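Local coordinates for protein 5-cytosine DNA methyltransferase (Entamoeba histolytica, PDB 3QV2) that probably transfers a methyl group from S-adenosylmethionine to carbon 5 of cytosine in DNA and tRNA, at residues P84-N90 against N130-F134; D163-P167 against L188-S194; F235-T240 against Y302-N307. All coordinates share one frame; numbering follows the deposited sequence.

Contact 1. Residues P84-N90 against N130-F134; sequences PPCQPYN and NVPLF
Tyr89 is overlapped on one ring face by the edge of Phe134, whose CD1 stands 3.3 Å above the Tyr89 plane and over its centre. The two ring centroids are 4.6 Å apart and the planes meet at 75°, which identifies a T-shaped (edge-to-face) stack with Phe134 supplying the edge. With CG anti to the backbone N (chi1 -177°), Phe134 runs alongside Tyr89 and points the same way. Pro88 CB lies over the opposite face, so the tyrosine ring is held from both faces.

The Asn130 amide stands nearly perpendicular to this ring, with OD1 3.5 Å from Tyr89 CD2. That oxygen accepts a hydrogen bond from Val131 N, 2.9 Å from Asn130 OD1 at an N-H...O angle of 155°; the donor comes from the side of the C=O and tilted from its plane. The bond restrains the amide's rotation, while ND2 lies 2.9 Å from Pro84 O in the loop after strand 79-82. Val131 CG1 packs on Cys86 CB at 3.9 Å, while Leu133 CB sits 3.4 Å from Tyr89 O.

Pro85 touches the bound S-adenosyl-L-homocysteine, and Cys86 is the predicted catalytic residue. The pairing is that of the PCQ loop with the ENV motif, characteristic of the active site of C5-cytosine methyltransferases.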
loop_
_atom_site.group_PDB
_atom_site.type_symbol
_atom_site.label_atom_id
_atom_site.label_comp_id
_atom_site.label_asym_id
_atom_site.label_seq_id
_atom_site.Cartn_x
_atom_site.Cartn_y
_atom_site.Cartn_z
ATOM N N PRO A 84 8.531 -0.617 3.393
ATOM C CA PRO A 84 9.340 -1.787 3.750
ATOM C C PRO A 84 8.479 -2.991 4.106
ATOM O O PRO A 84 7.321 -2.816 4.482
ATOM C CB PRO A 84 10.109 -1.313 4.989
ATOM C CG PRO A 84 10.131 0.177 4.877
ATOM C CD PRO A 84 8.816 0.538 4.262
ATOM N N PRO A 85 9.039 -4.205 3.987
ATOM C CA PRO A 85 8.325 -5.417 4.398
ATOM C C PRO A 85 7.722 -5.231 5.786
ATOM O O PRO A 85 8.392 -4.713 6.679
ATOM C CB PRO A 85 9.431 -6.471 4.428
ATOM C CG PRO A 85 10.406 -6.006 3.401
ATOM C CD PRO A 85 10.388 -4.503 3.476
ATOM N N CYS A 86 6.472 -5.648 5.963
ATOM C CA CYS A 86 5.747 -5.373 7.198
ATOM C C CYS A 86 5.672 -6.579 8.129
ATOM O O CYS A 86 5.201 -6.466 9.260
ATOM C CB CYS A 86 4.333 -4.883 6.878
ATOM S SG CYS A 86 3.327 -6.083 5.975
ATOM N N GLN A 87 6.136 -7.729 7.652
ATOM C CA GLN A 87 6.068 -8.961 8.434
ATOM C C GLN A 87 6.677 -8.846 9.837
ATOM O O GLN A 87 6.070 -9.288 10.812
ATOM C CB GLN A 87 6.710 -10.128 7.674
ATOM C CG GLN A 87 6.039 -10.473 6.354
ATOM C CD GLN A 87 6.673 -9.766 5.173
ATOM O OE1 GLN A 87 7.249 -8.688 5.315
ATOM N NE2 GLN A 87 6.580 -10.378 3.999
ATOM N N PRO A 88 7.878 -8.252 9.945
ATOM C CA PRO A 88 8.568 -8.204 11.241
ATOM C C PRO A 88 7.785 -7.479 12.335
ATOM O O PRO A 88 8.131 -7.597 13.511
ATOM C CB PRO A 88 9.846 -7.417 10.926
ATOM C CG PRO A 88 10.052 -7.594 9.464
ATOM C CD PRO A 88 8.680 -7.636 8.874
ATOM N N TYR A 89 6.742 -6.746 11.960
ATOM C CA TYR A 89 6.103 -5.826 12.895
ATOM C C TYR A 89 4.741 -6.283 13.409
ATOM O O TYR A 89 3.714 -5.667 13.123
ATOM C CB TYR A 89 6.035 -4.426 12.280
ATOM C CG TYR A 89 7.339 -4.048 11.627
ATOM C CD1 TYR A 89 8.474 -3.818 12.392
ATOM C CD2 TYR A 89 7.449 -3.957 10.247
ATOM C CE1 TYR A 89 9.677 -3.490 11.803
ATOM C CE2 TYR A 89 8.648 -3.628 9.649
ATOM C CZ TYR A 89 9.759 -3.397 10.432
ATOM O OH TYR A 89 10.959 -3.069 9.846
ATOM N N ASN A 90 4.751 -7.371 14.171
ATOM C CA ASN A 90 3.586 -7.799 14.933
ATOM C C ASN A 90 3.951 -7.855 16.411
ATOM O O ASN A 90 5.130 -7.807 16.764
ATOM C CB ASN A 90 3.088 -9.162 14.452
ATOM C CG ASN A 90 4.173 -10.217 14.470
ATOM O OD1 ASN A 90 4.579 -10.688 15.532
ATOM N ND2 ASN A 90 4.649 -10.596 13.291
ATOM N N ASN A 130 3.733 1.764 6.158
ATOM C CA ASN A 130 3.796 0.467 6.821
ATOM C C ASN A 130 2.553 0.207 7.663
ATOM O O ASN A 130 1.581 0.962 7.598
ATOM C CB ASN A 130 5.050 0.374 7.694
ATOM C CG ASN A 130 5.674 -1.009 7.677
ATOM O OD1 ASN A 130 5.301 -1.883 8.459
ATOM N ND2 ASN A 130 6.632 -1.212 6.781
ATOM N N VAL A 131 2.586 -0.865 8.448
ATOM C CA VAL A 131 1.486 -1.188 9.349
ATOM C C VAL A 131 1.618 -0.407 10.654
ATOM O O VAL A 131 2.721 -0.010 11.031
ATOM C CB VAL A 131 1.428 -2.701 9.647
ATOM C CG1 VAL A 131 1.064 -3.472 8.389
ATOM C CG2 VAL A 131 2.755 -3.184 10.205
ATOM N N PRO A 132 0.488 -0.175 11.341
ATOM C CA PRO A 132 0.445 0.613 12.577
ATOM C C PRO A 132 1.539 0.245 13.580
ATOM O O PRO A 132 2.183 1.139 14.130
ATOM C CB PRO A 132 -0.934 0.274 13.149
ATOM C CG PRO A 132 -1.766 0.024 11.939
ATOM C CD PRO A 132 -0.853 -0.640 10.941
ATOM N N LEU A 133 1.749 -1.049 13.808
ATOM C CA LEU A 133 2.717 -1.501 14.807
ATOM C C LEU A 133 4.154 -1.089 14.494
ATOM O O LEU A 133 5.011 -1.093 15.376
ATOM C CB LEU A 133 2.631 -3.018 15.000
ATOM C CG LEU A 133 1.437 -3.510 15.822
ATOM C CD1 LEU A 133 1.400 -5.030 15.873
ATOM C CD2 LEU A 133 1.493 -2.923 17.222
ATOM N N PHE A 134 4.414 -0.736 13.240
ATOM C CA PHE A 134 5.740 -0.274 12.843
ATOM C C PHE A 134 6.128 0.954 13.658
ATOM O O PHE A 134 7.292 1.140 14.008
ATOM C CB PHE A 134 5.764 0.054 11.350
ATOM C CG PHE A 134 7.115 0.465 10.837
ATOM C CD1 PHE A 134 8.163 -0.439 10.806
ATOM C CD2 PHE A 134 7.331 1.750 10.370
ATOM C CE1 PHE A 134 9.405 -0.066 10.329
ATOM C CE2 PHE A 134 8.571 2.129 9.890
ATOM C CZ PHE A 134 9.608 1.220 9.869
#

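Contact 2. Residues D163-P167 against L188-S194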
loop_
_atom_site.group_PDB
_atom_site.type_symbol
_atom_site.label_atom_id
_atom_site.label_comp_id
_atom_site.label_asym_id
_atom_site.label_seq_id
_atom_site.Cartn_x
_atom_site.Cartn_y
_atom_site.Cartn_z
ATOM N N ASP A 163 -11.448 7.320 6.324
ATOM C CA ASP A 163 -11.323 8.645 6.920
ATOM C C ASP A 163 -11.481 9.751 5.880
ATOM O O ASP A 163 -11.884 10.865 6.209
ATOM C CB ASP A 163 -9.988 8.784 7.656
ATOM C CG ASP A 163 -9.871 7.833 8.832
ATOM O OD1 ASP A 163 -10.922 7.407 9.355
ATOM O OD2 ASP A 163 -8.732 7.513 9.232
ATOM N N ILE A 164 -11.164 9.438 4.626
ATOM C CA ILE A 164 -11.335 10.399 3.541
ATOM C C ILE A 164 -12.444 9.989 2.572
ATOM O O ILE A 164 -12.476 10.434 1.427
ATOM C CB ILE A 164 -10.026 10.632 2.758
ATOM C CG1 ILE A 164 -9.494 9.315 2.193
ATOM C CG2 ILE A 164 -8.985 11.302 3.643
ATOM C CD1 ILE A 164 -8.241 9.470 1.359
ATOM N N GLY A 165 -13.346 9.131 3.036
ATOM C CA GLY A 165 -14.537 8.793 2.277
ATOM C C GLY A 165 -14.397 7.642 1.298
ATOM O O GLY A 165 -15.244 7.464 0.423
ATOM N N ILE A 166 -13.332 6.860 1.438
ATOM C CA ILE A 166 -13.148 5.679 0.603
ATOM C C ILE A 166 -13.664 4.442 1.331
ATOM O O ILE A 166 -13.218 4.136 2.435
ATOM C CB ILE A 166 -11.671 5.482 0.212
ATOM C CG1 ILE A 166 -11.149 6.714 -0.531
ATOM C CG2 ILE A 166 -11.507 4.237 -0.646
ATOM C CD1 ILE A 166 -11.900 7.020 -1.809
ATOM N N PRO A 167 -14.616 3.729 0.709
ATOM C CA PRO A 167 -15.276 2.567 1.318
ATOM C C PRO A 167 -14.352 1.358 1.456
ATOM O O PRO A 167 -14.611 0.311 0.862
ATOM C CB PRO A 167 -16.411 2.261 0.336
ATOM C CG PRO A 167 -15.917 2.767 -0.970
ATOM C CD PRO A 167 -15.118 3.998 -0.649
ATOM N N LEU A 188 -6.709 16.489 5.965
ATOM C CA LEU A 188 -7.346 15.483 5.130
ATOM C C LEU A 188 -8.623 16.060 4.533
ATOM O O LEU A 188 -9.386 16.743 5.219
ATOM C CB LEU A 188 -7.670 14.230 5.948
ATOM C CG LEU A 188 -6.498 13.538 6.647
ATOM C CD1 LEU A 188 -6.995 12.433 7.564
ATOM C CD2 LEU A 188 -5.504 12.989 5.632
ATOM N N HIS A 189 -8.848 15.793 3.252
ATOM C CA HIS A 189 -10.062 16.239 2.583
ATOM C C HIS A 189 -10.901 15.028 2.202
ATOM O O HIS A 189 -10.362 13.964 1.899
ATOM C CB HIS A 189 -9.724 17.050 1.332
ATOM C CG HIS A 189 -8.612 18.032 1.530
ATOM N ND1 HIS A 189 -7.389 17.904 0.906
ATOM C CD2 HIS A 189 -8.534 19.151 2.285
ATOM C CE1 HIS A 189 -6.608 18.906 1.266
ATOM N NE2 HIS A 189 -7.276 19.678 2.103
ATOM N N GLN A 190 -12.219 15.186 2.223
ATOM C CA GLN A 190 -13.104 14.100 1.829
ATOM C C GLN A 190 -13.098 13.921 0.317
ATOM O O GLN A 190 -13.327 14.868 -0.434
ATOM C CB GLN A 190 -14.524 14.338 2.340
ATOM C CG GLN A 190 -14.640 14.276 3.853
ATOM C CD GLN A 190 -14.043 13.005 4.425
ATOM O OE1 GLN A 190 -14.531 11.905 4.166
ATOM N NE2 GLN A 190 -12.976 13.150 5.202
ATOM N N GLU A 191 -12.824 12.699 -0.123
ATOM C CA GLU A 191 -12.801 12.389 -1.544
ATOM C C GLU A 191 -14.209 12.461 -2.124
ATOM O O GLU A 191 -15.191 12.251 -1.411
ATOM C CB GLU A 191 -12.209 10.998 -1.771
ATOM C CG GLU A 191 -11.442 10.867 -3.072
ATOM C CD GLU A 191 -10.252 11.806 -3.134
ATOM O OE1 GLU A 191 -9.340 11.672 -2.291
ATOM O OE2 GLU A 191 -10.235 12.684 -4.022
ATOM N N LYS A 192 -14.301 12.768 -3.415
ATOM C CA LYS A 192 -15.583 12.803 -4.109
ATOM C C LYS A 192 -16.429 11.614 -3.679
ATOM O O LYS A 192 -15.999 10.467 -3.800
ATOM C CB LYS A 192 -15.366 12.768 -5.621
ATOM C CG LYS A 192 -14.480 13.886 -6.142
ATOM C CD LYS A 192 -15.260 15.177 -6.319
ATOM C CE LYS A 192 -16.149 15.114 -7.552
ATOM N NZ LYS A 192 -15.350 14.962 -8.801
ATOM N N GLU A 193 -17.628 11.886 -3.174
ATOM C CA GLU A 193 -18.476 10.827 -2.637
ATOM C C GLU A 193 -18.483 9.592 -3.531
ATOM O O GLU A 193 -18.502 9.692 -4.758
ATOM C CB GLU A 193 -19.909 11.314 -2.414
ATOM C CG GLU A 193 -20.784 10.291 -1.704
ATOM C CD GLU A 193 -22.266 10.498 -1.955
ATOM O OE1 GLU A 193 -22.621 11.437 -2.696
ATOM O OE2 GLU A 193 -23.074 9.713 -1.414
ATOM N N SER A 194 -18.459 8.425 -2.903
ATOM C CA SER A 194 -18.497 7.172 -3.634
ATOM C C SER A 194 -19.005 6.053 -2.738
ATOM O O SER A 194 -18.841 6.097 -1.519
ATOM C CB SER A 194 -17.107 6.823 -4.167
ATOM O OG SER A 194 -16.212 6.555 -3.101
#
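The Gln190 side chain donates from NE2 to the backbone O of Asp163 over 2.7 Å, almost straight at 174°. The bond uses a carbonyl lone pair and lies in the plane of the glutamine amide, so both flat groups are well oriented for it. A bend at chi2 (-52°) folds the Gln190 chain back over the other segment and brings its amide there. A second bond is between backbones, from Glu191 N to Ile164 O, 2.8 Å long and 166° at the hydrogen. Together they tie two irregular loops at adjacent carbonyls.

One further polar pair meets without bonding: Gln190 OE1 is 3.2 Å from Gly165 N, but the angle is poor for a hydrogen bond.

Van der Waals packing fills in the rest. Ile164 CG2 reaches Leu188 CB at 4.0 Å, the two side chains crossing near a right angle, and the same methyl lies against a carbonyl oxygen, 3.5 Å from His189 O. Ile166 runs beside Glu191, with CD1 4.0 Å from Glu191 CB. Ser194 OG rests 3.7 Å from Pro167 CD, while its hydrogen-bond partner is Tyr199 OH.

Helix 311-321 backs the contact: Val313 and Gln316 touch Ile164, Phe312 touches Ile166, and the Gln316 amide NE2 bonds to both His189 O and Glu191 OE1. The contact thereby joins the loop linking the adjacent antiparallel strands 153-159 and 172-178 to the chain that leaves strand 172-178 towards helix 212-218.

Contact 3. Residues F235-T240 against Y302-N307. With SAH (S-adenosyl-L-homocysteine), chain B.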
loop_
_atom_site.group_PDB
_atom_site.type_symbol
_atom_site.label_atom_id
_atom_site.label_comp_id
_atom_site.label_asym_id
_atom_site.label_seq_id
_atom_site.Cartn_x
_atom_site.Cartn_y
_atom_site.Cartn_z
ATOM N N PHE A 235 -8.118 -5.772 2.266
ATOM C CA PHE A 235 -7.688 -6.840 1.374
ATOM C C PHE A 235 -6.231 -7.183 1.660
ATOM O O PHE A 235 -5.364 -6.312 1.620
ATOM C CB PHE A 235 -7.842 -6.420 -0.091
ATOM C CG PHE A 235 -9.270 -6.302 -0.548
ATOM C CD1 PHE A 235 -10.010 -7.433 -0.850
ATOM C CD2 PHE A 235 -9.864 -5.060 -0.698
ATOM C CE1 PHE A 235 -11.321 -7.329 -1.279
ATOM C CE2 PHE A 235 -11.174 -4.949 -1.128
ATOM C CZ PHE A 235 -11.902 -6.087 -1.419
ATOM N N THR A 236 -5.965 -8.452 1.956
ATOM C CA THR A 236 -4.600 -8.893 2.224
ATOM C C THR A 236 -4.104 -9.883 1.174
ATOM O O THR A 236 -4.836 -10.264 0.259
ATOM C CB THR A 236 -4.458 -9.527 3.625
ATOM O OG1 THR A 236 -5.081 -10.817 3.639
ATOM C CG2 THR A 236 -5.095 -8.638 4.683
ATOM N N LYS A 237 -2.852 -10.299 1.329
ATOM C CA LYS A 237 -2.174 -11.142 0.353
ATOM C C LYS A 237 -2.923 -12.431 0.007
ATOM O O LYS A 237 -2.988 -12.821 -1.159
ATOM C CB LYS A 237 -0.769 -11.477 0.857
ATOM C CG LYS A 237 0.135 -12.142 -0.164
ATOM C CD LYS A 237 1.549 -12.276 0.382
ATOM C CE LYS A 237 2.526 -12.744 -0.686
ATOM N NZ LYS A 237 3.928 -12.771 -0.174
ATOM N N SER A 238 -3.486 -13.087 1.017
ATOM C CA SER A 238 -4.082 -14.408 0.827
ATOM C C SER A 238 -5.581 -14.374 0.536
ATOM O O SER A 238 -6.283 -15.358 0.769
ATOM C CB SER A 238 -3.812 -15.291 2.048
ATOM O OG SER A 238 -2.420 -15.484 2.240
ATOM N N TYR A 239 -6.071 -13.251 0.023
ATOM C CA TYR A 239 -7.491 -13.127 -0.289
ATOM C C TYR A 239 -7.903 -14.205 -1.287
ATOM O O TYR A 239 -7.172 -14.492 -2.232
ATOM C CB TYR A 239 -7.803 -11.730 -0.829
ATOM C CG TYR A 239 -9.267 -11.480 -1.119
ATOM C CD1 TYR A 239 -10.216 -11.519 -0.104
ATOM C CD2 TYR A 239 -9.699 -11.183 -2.405
ATOM C CE1 TYR A 239 -11.555 -11.284 -0.367
ATOM C CE2 TYR A 239 -11.034 -10.949 -2.676
ATOM C CZ TYR A 239 -11.956 -10.999 -1.656
ATOM O OH TYR A 239 -13.284 -10.761 -1.931
ATOM N N THR A 240 -9.073 -14.799 -1.056
ATOM C CA THR A 240 -9.597 -15.913 -1.856
ATOM C C THR A 240 -8.881 -17.235 -1.582
ATOM O O THR A 240 -9.205 -18.261 -2.182
ATOM C CB THR A 240 -9.599 -15.627 -3.381
ATOM O OG1 THR A 240 -8.276 -15.768 -3.911
ATOM C CG2 THR A 240 -10.129 -14.232 -3.670
ATOM N N TYR A 302 -3.822 -11.104 -6.648
ATOM C CA TYR A 302 -4.369 -10.887 -5.313
ATOM C C TYR A 302 -3.255 -10.641 -4.304
ATOM O O TYR A 302 -3.345 -9.737 -3.474
ATOM C CB TYR A 302 -5.201 -12.097 -4.878
ATOM C CG TYR A 302 -6.596 -12.140 -5.459
ATOM C CD1 TYR A 302 -7.416 -11.019 -5.433
ATOM C CD2 TYR A 302 -7.094 -13.302 -6.033
ATOM C CE1 TYR A 302 -8.695 -11.055 -5.961
ATOM C CE2 TYR A 302 -8.370 -13.347 -6.564
ATOM C CZ TYR A 302 -9.166 -12.224 -6.524
ATOM O OH TYR A 302 -10.436 -12.268 -7.052
ATOM N N GLN A 303 -2.205 -11.451 -4.384
ATOM C CA GLN A 303 -1.079 -11.351 -3.462
ATOM C C GLN A 303 -0.397 -9.989 -3.548
ATOM O O GLN A 303 -0.125 -9.355 -2.527
ATOM C CB GLN A 303 -0.071 -12.469 -3.731
ATOM C CG GLN A 303 -0.629 -13.864 -3.494
ATOM C CD GLN A 303 0.292 -14.956 -4.000
ATOM O OE1 GLN A 303 1.426 -14.693 -4.400
ATOM N NE2 GLN A 303 -0.194 -16.192 -3.986
ATOM N N CYS A 304 -0.127 -9.543 -4.772
ATOM C CA CYS A 304 0.499 -8.244 -4.990
ATOM C C CYS A 304 -0.405 -7.116 -4.502
ATOM O O CYS A 304 0.040 -6.220 -3.787
ATOM C CB CYS A 304 0.830 -8.049 -6.472
ATOM S SG CYS A 304 2.111 -9.158 -7.102
ATOM N N LEU A 305 -1.674 -7.172 -4.888
ATOM C CA LEU A 305 -2.644 -6.159 -4.483
ATOM C C LEU A 305 -2.803 -6.109 -2.967
ATOM O O LEU A 305 -2.876 -5.032 -2.377
ATOM C CB LEU A 305 -3.995 -6.412 -5.155
ATOM C CG LEU A 305 -4.042 -6.142 -6.659
ATOM C CD1 LEU A 305 -5.247 -6.814 -7.302
ATOM C CD2 LEU A 305 -4.041 -4.644 -6.930
ATOM N N GLY A 306 -2.857 -7.281 -2.342
ATOM C CA GLY A 306 -2.985 -7.369 -0.899
ATOM C C GLY A 306 -1.818 -6.714 -0.186
ATOM O O GLY A 306 -1.954 -6.233 0.938
ATOM N N ASN A 307 -0.665 -6.693 -0.848
ATOM C CA ASN A 307 0.544 -6.110 -0.274
ATOM C C ASN A 307 0.769 -4.656 -0.682
ATOM O O ASN A 307 1.751 -4.037 -0.271
ATOM C CB ASN A 307 1.770 -6.949 -0.649
ATOM C CG ASN A 307 1.828 -8.267 0.096
ATOM O OD1 ASN A 307 1.463 -8.346 1.269
ATOM N ND2 ASN A 307 2.287 -9.313 -0.582
HETATM N N SAH B . 4.162 -0.594 -1.812
HETATM C CA SAH B . 4.352 -1.551 -2.885
HETATM C CB SAH B . 4.645 -2.939 -2.332
HETATM C CG SAH B . 5.316 -3.060 -0.986
HETATM S SD SAH B . 5.562 -4.723 -0.330
HETATM C C SAH B . 3.130 -1.558 -3.769
HETATM O O SAH B . 2.829 -2.601 -4.415
HETATM O OXT SAH B . 2.407 -0.509 -3.867
HETATM C "C5'" SAH B . 7.286 -4.955 0.047
HETATM C "C4'" SAH B . 8.215 -5.255 -1.071
HETATM O "O4'" SAH B . 9.514 -5.138 -0.606
HETATM C "C3'" SAH B . 8.031 -6.641 -1.507
HETATM O "O3'" SAH B . 7.491 -6.662 -2.784
HETATM C "C2'" SAH B . 9.330 -7.264 -1.508
HETATM O "O2'" SAH B . 9.551 -7.895 -2.720
HETATM C "C1'" SAH B . 10.275 -6.159 -1.324
HETATM N N9 SAH B . 11.476 -6.594 -0.668
HETATM C C8 SAH B . 11.643 -7.332 0.437
HETATM N N7 SAH B . 12.965 -7.459 0.636
HETATM C C5 SAH B . 13.617 -6.799 -0.351
HETATM C C6 SAH B . 14.969 -6.600 -0.643
HETATM N N6 SAH B . 15.995 -7.161 0.201
HETATM N N1 SAH B . 15.286 -5.875 -1.730
HETATM C C2 SAH B . 14.350 -5.346 -2.529
HETATM N N3 SAH B . 13.050 -5.523 -2.268
HETATM C C4 SAH B . 12.662 -6.239 -1.197
HETATM O O HOH W 1 -5.814 -8.925 -2.011
HETATM O O HOH W 2 -0.953 -8.601 2.909
#
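The extended Lys237 chain slants across Gln303 and Asn307, and it can be followed atom by atom. CB is 3.9 Å from Asn307 OD1. Because CG is anti to the backbone N (chi1 -170°) and the later torsions stay extended, the methylenes run on past the asparagine amide: CG packs 3.6 Å from Gln303 CB, CD comes within 3.2 Å of Asn307 ND2, and CE is 3.4 Å from that same ND2. At the tip, NZ has moved farther from this nitrogen, so the lysine contributes its aliphatic part here.

The backbones approach closely at Gly306, whose CA is 3.4 Å from Thr236 C; with no side chain at this glycine, the loop lies directly on the helix. Lys237 O receives a CA-H...O contact from Gln303 CA at 3.3 Å. No direct hydrogen bond crosses the contact, but two waters do so. One donates to Thr236 O and Tyr302 O; the other accepts from Lys237 N and donates to Asn307 OD1, with a weak bond to Gly306 O.

Toward the end of the 235-240 loop, Tyr239 turns its edge to the face of Tyr302, centroids 5.4 Å apart and planes at 80°. Thr240 CG2 adds a CH-pi contact, 3.8 Å from the Tyr302 centroid and 25° off the ring normal.

The 235-240 loop, which begins within the CFT motif characteristic of Dnmt2 proteins, thus rests on the end of helix 298-306, where Asn307 O lies against S-adenosyl-L-homocysteine. Helix 276-282 packs on Phe235 and Tyr302, and helix 45-55 meets Cys304.

Overall arrangement
All three contacts are partly buried, but they differ in place. Contact 1 and contact 3 lie nearer the chain centre and border the S-adenosyl-L-homocysteine pocket; their nearest atoms are about 5 Å apart, and the side chain of Asn307 is about 6 Å from that of Cys86. Contact 2 is more peripheral, its centre about 17 Å from that of the chain, and lies away from the annotated sites. Their chemistry follows: aromatic edge-to-face pairs occur in contacts 1 and 3, with water bridges added in 3, whereas contact 2 is joined by direct hydrogen bonds. Contacts 1 and 2 connect loops that follow or link strands of the six-stranded sheet; contact 3 sets a loop on a helix.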